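Local coordinates for polyketide biosynthesis 3-hydroxy-3-methylglutaryl-ACP synthase PksG (Bacillus subtilis, PDB 4YXQ), which catalyses the aldol condensation of an acetyl group on an acyl carrier protein with a beta-ketothioester polyketide intermediate during synthesis of the antibiotic bacillaene, at residues D316-I321 with I338-G343. Numbering follows the deposited sequence.
Sequences DTPKRI and ITTPQG
I338 lays its longer branch against one face of the guanidinium of R320, CG1 being the covering atom while CD1 comes within 3.7 Å of NH2. The arginine gets there by setting CG anti to its own backbone N (chi1 178°) and bending the chain at chi3, which folds the charged end back over the neighbouring strand. The polar end is satisfied by a salt bridge from NH2 to D187; a long, jointed side chain can offer a flat face to isoleucine and an NH2 group to an acid. The other branch of I338, CG2, meets P318 CB at 3.8 Å, extending the apolar patch on this face.

On the opposite face of the sheet, CD1 of I321 packs against CG2 of T339, small methyl groups suited to a buried site. K319 starts out on the same face as T339, but its chain leads away and NZ bonds to R314 O.

The backbones are antiparallel. K319 and T339 form a hydrogen-bonded pair: K319 N donates to T339 O at 3.2 Å, and T339 N returns a bond to K319 O at 3.0 Å. P318 lies one residue past this pair, where an amide would be turned away from the partner strand, so a proline loses no bond between the strands; its CA still makes a CH...O contact with T339 O. Beyond it, P341 CG rests 3.6 Å from D316 O. P341 also fits the first turn of a helix, where no amide hydrogen is needed; T340 caps that turn, its OG1 accepting from G343 N at 3.1 Å and also bonding to E182.

The contact lies at the open end of the hairpin 319-327/331-339 and runs on into the first residue of helix 341-348. Strand 184-195 flanks I338 in the sheet, and helix 301-312 packs over I321 and T339.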
ATOM      1  N   ASP A 316      -0.067 -36.010  -4.726  1.00 40.58           N
ATOM      2  CA  ASP A 316       0.260 -37.059  -5.699  1.00 42.58           C
ATOM      3  C   ASP A 316      -0.233 -36.626  -7.070  1.00 40.42           C
ATOM      4  O   ASP A 316       0.429 -36.842  -8.083  1.00 44.87           O
ATOM      5  CB  ASP A 316      -0.349 -38.455  -5.327  1.00 47.22           C
ATOM      6  CG  ASP A 316      -1.490 -38.401  -4.250  1.00 49.03           C
ATOM      7  OD1 ASP A 316      -1.311 -39.026  -3.177  1.00 55.48           O
ATOM      8  OD2 ASP A 316      -2.554 -37.768  -4.464  1.00 43.02           O
ATOM      9  N   THR A 317      -1.396 -35.991  -7.090  1.00 39.33           N
ATOM     10  CA  THR A 317      -1.950 -35.388  -8.303  1.00 39.47           C
ATOM     11  C   THR A 317      -2.292 -33.931  -7.973  1.00 35.11           C
ATOM     12  O   THR A 317      -2.384 -33.580  -6.812  1.00 32.90           O
ATOM     13  CB  THR A 317      -3.203 -36.163  -8.743  1.00 42.34           C
ATOM     14  OG1 THR A 317      -4.224 -36.039  -7.740  1.00 40.17           O
ATOM     15  CG2 THR A 317      -2.875 -37.661  -8.881  1.00 43.48           C
ATOM     16  N   PRO A 318      -2.469 -33.075  -8.992  1.00 33.40           N
ATOM     17  CA  PRO A 318      -2.810 -31.677  -8.735  1.00 31.06           C
ATOM     18  C   PRO A 318      -4.097 -31.511  -7.943  1.00 32.80           C
ATOM     19  O   PRO A 318      -5.132 -32.079  -8.301  1.00 31.18           O
ATOM     20  CB  PRO A 318      -2.975 -31.082 -10.142  1.00 31.57           C
ATOM     21  CG  PRO A 318      -2.244 -32.006 -11.049  1.00 31.17           C
ATOM     22  CD  PRO A 318      -2.385 -33.363 -10.435  1.00 32.86           C
ATOM     23  N   LYS A 319      -4.031 -30.698  -6.896  1.00 32.92           N
ATOM     24  CA  LYS A 319      -5.180 -30.398  -6.046  1.00 35.12           C
ATOM     25  C   LYS A 319      -5.506 -28.890  -6.135  1.00 33.58           C
ATOM     26  O   LYS A 319      -4.601 -28.062  -6.262  1.00 34.38           O
ATOM     27  CB  LYS A 319      -4.855 -30.753  -4.585  1.00 39.06           C
ATOM     28  CG  LYS A 319      -4.316 -32.166  -4.314  1.00 41.36           C
ATOM     29  CD  LYS A 319      -5.353 -33.260  -4.544  1.00 43.05           C
ATOM     30  CE  LYS A 319      -4.868 -34.638  -4.096  1.00 47.01           C
ATOM     31  NZ  LYS A 319      -4.685 -34.777  -2.611  1.00 48.86           N
ATOM     32  N   ARG A 320      -6.783 -28.548  -6.011  1.00 29.47           N
ATOM     33  CA  ARG A 320      -7.208 -27.169  -5.881  1.00 26.44           C
ATOM     34  C   ARG A 320      -7.319 -26.698  -4.396  1.00 25.36           C
ATOM     35  O   ARG A 320      -7.916 -27.375  -3.566  1.00 30.03           O
ATOM     36  CB  ARG A 320      -8.526 -26.970  -6.605  1.00 26.50           C
ATOM     37  CG  ARG A 320      -9.078 -25.550  -6.473  1.00 26.76           C
ATOM     38  CD  ARG A 320     -10.131 -25.235  -7.507  1.00 26.10           C
ATOM     39  NE  ARG A 320      -9.539 -24.783  -8.752  1.00 26.08           N
ATOM     40  CZ  ARG A 320      -9.544 -25.462  -9.893  1.00 26.40           C
ATOM     41  NH1 ARG A 320     -10.052 -26.674  -9.975  1.00 24.00           N
ATOM     42  NH2 ARG A 320      -8.955 -24.940 -10.968  1.00 29.41           N
ATOM     43  N   ILE A 321      -6.727 -25.553  -4.067  1.00 21.47           N
ATOM     44  CA  ILE A 321      -6.804 -25.016  -2.728  1.00 19.52           C
ATOM     45  C   ILE A 321      -7.587 -23.717  -2.789  1.00 18.93           C
ATOM     46  O   ILE A 321      -7.374 -22.911  -3.687  1.00 19.59           O
ATOM     47  CB  ILE A 321      -5.409 -24.727  -2.159  1.00 19.12           C
ATOM     48  CG1 ILE A 321      -4.529 -25.964  -2.216  1.00 18.26           C
ATOM     49  CG2 ILE A 321      -5.478 -24.243  -0.715  1.00 19.30           C
ATOM     50  CD1 ILE A 321      -3.085 -25.672  -1.900  1.00 17.81           C
ATOM     51  N   ILE A 338      -4.324 -24.091  -8.200  1.00 23.58           N
ATOM     52  CA  ILE A 338      -3.885 -25.458  -8.279  1.00 28.26           C
ATOM     53  C   ILE A 338      -2.427 -25.585  -7.843  1.00 28.65           C
ATOM     54  O   ILE A 338      -1.617 -24.774  -8.254  1.00 30.60           O
ATOM     55  CB  ILE A 338      -3.948 -25.941  -9.738  1.00 31.06           C
ATOM     56  CG1 ILE A 338      -5.379 -25.967 -10.248  1.00 33.33           C
ATOM     57  CG2 ILE A 338      -3.359 -27.333  -9.883  1.00 31.89           C
ATOM     58  CD1 ILE A 338      -5.428 -25.725 -11.748  1.00 37.89           C
ATOM     59  N   THR A 339      -2.088 -26.594  -7.043  1.00 27.99           N
ATOM     60  CA  THR A 339      -0.695 -26.900  -6.802  1.00 31.15           C
ATOM     61  C   THR A 339      -0.413 -28.332  -7.177  1.00 32.91           C
ATOM     62  O   THR A 339      -1.210 -29.214  -6.911  1.00 30.96           O
ATOM     63  CB  THR A 339      -0.213 -26.652  -5.353  1.00 35.18           C
ATOM     64  OG1 THR A 339       0.206 -27.882  -4.731  1.00 43.41           O
ATOM     65  CG2 THR A 339      -1.254 -25.957  -4.527  1.00 34.70           C
ATOM     66  N   THR A 340       0.743 -28.537  -7.812  1.00 36.34           N
ATOM     67  CA  THR A 340       1.098 -29.809  -8.447  1.00 33.94           C
ATOM     68  C   THR A 340       2.136 -30.528  -7.626  1.00 35.58           C
ATOM     69  O   THR A 340       2.762 -29.919  -6.754  1.00 37.47           O
ATOM     70  CB  THR A 340       1.698 -29.571  -9.836  1.00 33.08           C
ATOM     71  OG1 THR A 340       2.854 -28.736  -9.717  1.00 31.45           O
ATOM     72  CG2 THR A 340       0.676 -28.914 -10.776  1.00 34.88           C
ATOM     73  N   PRO A 341       2.321 -31.833  -7.883  1.00 35.29           N
ATOM     74  CA  PRO A 341       3.393 -32.570  -7.215  1.00 34.08           C
ATOM     75  C   PRO A 341       4.725 -31.866  -7.349  1.00 32.33           C
ATOM     76  O   PRO A 341       5.512 -31.884  -6.400  1.00 30.75           O
ATOM     77  CB  PRO A 341       3.427 -33.922  -7.941  1.00 36.88           C
ATOM     78  CG  PRO A 341       2.332 -33.897  -8.966  1.00 37.74           C
ATOM     79  CD  PRO A 341       1.439 -32.722  -8.651  1.00 36.71           C
ATOM     80  N   GLN A 342       4.975 -31.246  -8.508  1.00 32.20           N
ATOM     81  CA  GLN A 342       6.266 -30.554  -8.763  1.00 34.36           C
ATOM     82  C   GLN A 342       6.357 -29.325  -7.854  1.00 31.34           C
ATOM     83  O   GLN A 342       7.423 -28.994  -7.336  1.00 30.87           O
ATOM     84  CB  GLN A 342       6.412 -30.117 -10.233  1.00 37.73           C
ATOM     85  CG  GLN A 342       6.542 -31.223 -11.291  1.00 43.75           C
ATOM     86  CD  GLN A 342       5.291 -32.111 -11.473  1.00 48.62           C
ATOM     87  OE1 GLN A 342       5.413 -33.333 -11.573  1.00 51.69           O
ATOM     88  NE2 GLN A 342       4.094 -31.506 -11.482  1.00 48.51           N
ATOM     89  N   GLY A 343       5.220 -28.658  -7.681  1.00 28.95           N
ATOM     90  CA  GLY A 343       5.118 -27.499  -6.808  1.00 29.57           C
ATOM     91  C   GLY A 343       5.506 -27.834  -5.389  1.00 28.19           C
ATOM     92  O   GLY A 343       6.376 -27.174  -4.807  1.00 31.63           O
TER